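Local coordinates for protein (sliding clamp) (Enterobacteria phage RB69, PDB 1B77) that probably encircles DNA as a ring of three subunits and tethers the phage DNA polymerase to its template for processive replication, at residues Val52-Leu57 with Gly79-Ala84. Sequence-based numbering, arbitrary orientation.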
loop_
_atom_site.group_PDB
_atom_site.type_symbol
_atom_site.label_atom_id
_atom_site.label_comp_id
_atom_site.label_asym_id
_atom_site.label_seq_id
_atom_site.Cartn_x
_atom_site.Cartn_y
_atom_site.Cartn_z
ATOM N N VAL A 52 -9.684 -26.724 20.268
ATOM C CA VAL A 52 -10.587 -25.642 19.915
ATOM C C VAL A 52 -10.524 -25.349 18.425
ATOM O O VAL A 52 -9.459 -25.391 17.810
ATOM C CB VAL A 52 -10.242 -24.355 20.718
ATOM C CG1 VAL A 52 -8.872 -23.836 20.300
ATOM C CG2 VAL A 52 -11.338 -23.291 20.527
ATOM N N ALA A 53 -11.686 -25.066 17.852
ATOM C CA ALA A 53 -11.779 -24.761 16.443
ATOM C C ALA A 53 -11.831 -23.253 16.252
ATOM O O ALA A 53 -12.524 -22.546 16.982
ATOM C CB ALA A 53 -13.026 -25.408 15.849
ATOM N N LEU A 54 -11.096 -22.766 15.265
ATOM C CA LEU A 54 -11.065 -21.344 14.949
ATOM C C LEU A 54 -11.649 -21.133 13.550
ATOM O O LEU A 54 -11.197 -21.748 12.584
ATOM C CB LEU A 54 -9.630 -20.830 15.010
ATOM C CG LEU A 54 -9.051 -20.725 16.420
ATOM C CD1 LEU A 54 -7.530 -20.591 16.348
ATOM C CD2 LEU A 54 -9.674 -19.540 17.133
ATOM N N TYR A 55 -12.661 -20.276 13.458
ATOM C CA TYR A 55 -13.331 -19.971 12.193
ATOM C C TYR A 55 -12.488 -19.025 11.336
ATOM O O TYR A 55 -12.417 -19.182 10.118
ATOM C CB TYR A 55 -14.682 -19.307 12.472
ATOM C CG TYR A 55 -15.556 -19.115 11.250
ATOM C CD1 TYR A 55 -16.162 -20.200 10.625
ATOM C CD2 TYR A 55 -15.768 -17.843 10.714
ATOM C CE1 TYR A 55 -16.965 -20.029 9.493
ATOM C CE2 TYR A 55 -16.568 -17.656 9.581
ATOM C CZ TYR A 55 -17.164 -18.753 8.978
ATOM O OH TYR A 55 -17.976 -18.573 7.883
ATOM N N ASP A 56 -11.858 -18.044 11.979
ATOM C CA ASP A 56 -11.039 -17.053 11.282
ATOM C C ASP A 56 -9.642 -17.005 11.890
ATOM O O ASP A 56 -9.308 -16.089 12.644
ATOM C CB ASP A 56 -11.685 -15.668 11.388
ATOM C CG ASP A 56 -11.050 -14.647 10.449
ATOM O OD1 ASP A 56 -9.895 -14.850 9.999
ATOM O OD2 ASP A 56 -11.715 -13.624 10.173
ATOM N N LEU A 57 -8.831 -17.998 11.545
ATOM C CA LEU A 57 -7.475 -18.119 12.052
ATOM C C LEU A 57 -6.613 -16.888 11.812
ATOM O O LEU A 57 -5.871 -16.464 12.697
ATOM C CB LEU A 57 -6.799 -19.339 11.422
ATOM C CG LEU A 57 -5.327 -19.562 11.764
ATOM C CD1 LEU A 57 -5.157 -19.612 13.271
ATOM C CD2 LEU A 57 -4.842 -20.855 11.111
ATOM N N GLY A 79 -16.650 -21.345 27.150
ATOM C CA GLY A 79 -16.315 -22.213 26.032
ATOM C C GLY A 79 -15.517 -21.504 24.945
ATOM O O GLY A 79 -15.081 -22.130 23.979
ATOM N N ASN A 80 -15.332 -20.195 25.100
ATOM C CA ASN A 80 -14.574 -19.394 24.141
ATOM C C ASN A 80 -13.121 -19.305 24.564
ATOM O O ASN A 80 -12.740 -19.839 25.601
ATOM C CB ASN A 80 -15.165 -17.992 24.036
ATOM C CG ASN A 80 -16.468 -17.968 23.269
ATOM O OD1 ASN A 80 -17.247 -17.025 23.391
ATOM N ND2 ASN A 80 -16.704 -18.995 22.457
ATOM N N ILE A 81 -12.315 -18.616 23.768
ATOM C CA ILE A 81 -10.898 -18.486 24.058
ATOM C C ILE A 81 -10.551 -17.224 24.820
ATOM O O ILE A 81 -11.058 -16.142 24.508
ATOM C CB ILE A 81 -10.070 -18.456 22.770
ATOM C CG1 ILE A 81 -10.349 -19.701 21.941
ATOM C CG2 ILE A 81 -8.599 -18.325 23.110
ATOM C CD1 ILE A 81 -9.864 -19.573 20.521
ATOM N N LYS A 82 -9.666 -17.367 25.802
ATOM C CA LYS A 82 -9.203 -16.241 26.595
ATOM C C LYS A 82 -7.715 -15.992 26.368
ATOM O O LYS A 82 -6.909 -16.915 26.408
ATOM C CB LYS A 82 -9.445 -16.476 28.090
ATOM C CG LYS A 82 -8.829 -15.379 28.954
ATOM C CD LYS A 82 -8.997 -15.625 30.446
ATOM C CE LYS A 82 -8.229 -14.567 31.253
ATOM N NZ LYS A 82 -8.527 -14.631 32.720
ATOM N N ILE A 83 -7.362 -14.734 26.132
ATOM C CA ILE A 83 -5.976 -14.350 25.917
ATOM C C ILE A 83 -5.593 -13.398 27.044
ATOM O O ILE A 83 -6.005 -12.231 27.060
ATOM C CB ILE A 83 -5.798 -13.641 24.563
ATOM C CG1 ILE A 83 -6.350 -14.531 23.443
ATOM C CG2 ILE A 83 -4.326 -13.336 24.325
ATOM C CD1 ILE A 83 -6.484 -13.829 22.108
ATOM N N ALA A 84 -4.807 -13.908 27.989
ATOM C CA ALA A 84 -4.386 -13.134 29.151
ATOM C C ALA A 84 -3.115 -12.324 28.934
ATOM O O ALA A 84 -2.036 -12.884 28.739
ATOM C CB ALA A 84 -4.213 -14.063 30.355
#
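V52 and L54 of strand 52-54 meet I81 of strand 81-84 through side chains alone: the nearest pair of CA atoms, V52 CA and I81 CA, is 8.3 Å apart, too far for strand pairing. Strand 52-54 pairs antiparallel with 21-23, whereas 81-84 runs between 72-75 and 88-92. Beyond W92, which bonds to the backbone of I81, the chain goes on to A95, whose backbone bonds to A53; both strands thus neighbour one run of chain. In strand 52-54, V52 directs its CB toward I81 while A53 turns away, as expected of consecutive residues in an extended chain. After L54 the chain leaves the strand, and D56 N-caps helix 57-64, its OD1 accepting a hydrogen bond from S59 N.

I81 reaches across with its longer branch. CG1 lies anti to the carbonyl carbon (chi1 -56°) and CD1 extends the chain further (chi2 165°), so that the terminal methyl touches both V52 and L54, from directions about a right angle apart. V52 CG2 lies 4.0 Å from I81 CG1 and equally far from I81 CD1, an ordinary van der Waals distance. L54 CD2 comes to 3.4 Å from I81 CD1, tighter than usual for two methyl carbons. Both pairs of side chains cross at about a right angle. V52 and I81 are beta-branched and suit strands; I81 adds the CD1 arm, and L54, branched one carbon further out, brings CD2 to it although its CB is not aimed there.

All three residues are buried, and L54 also packs on F60 of helix 57-64 and on W92. The contact is a small apolar junction within the N-terminal processivity-factor region, held by dispersion and exclusion of water; lacking directional bonds between the segments, it rests on the fit of side-chain shapes.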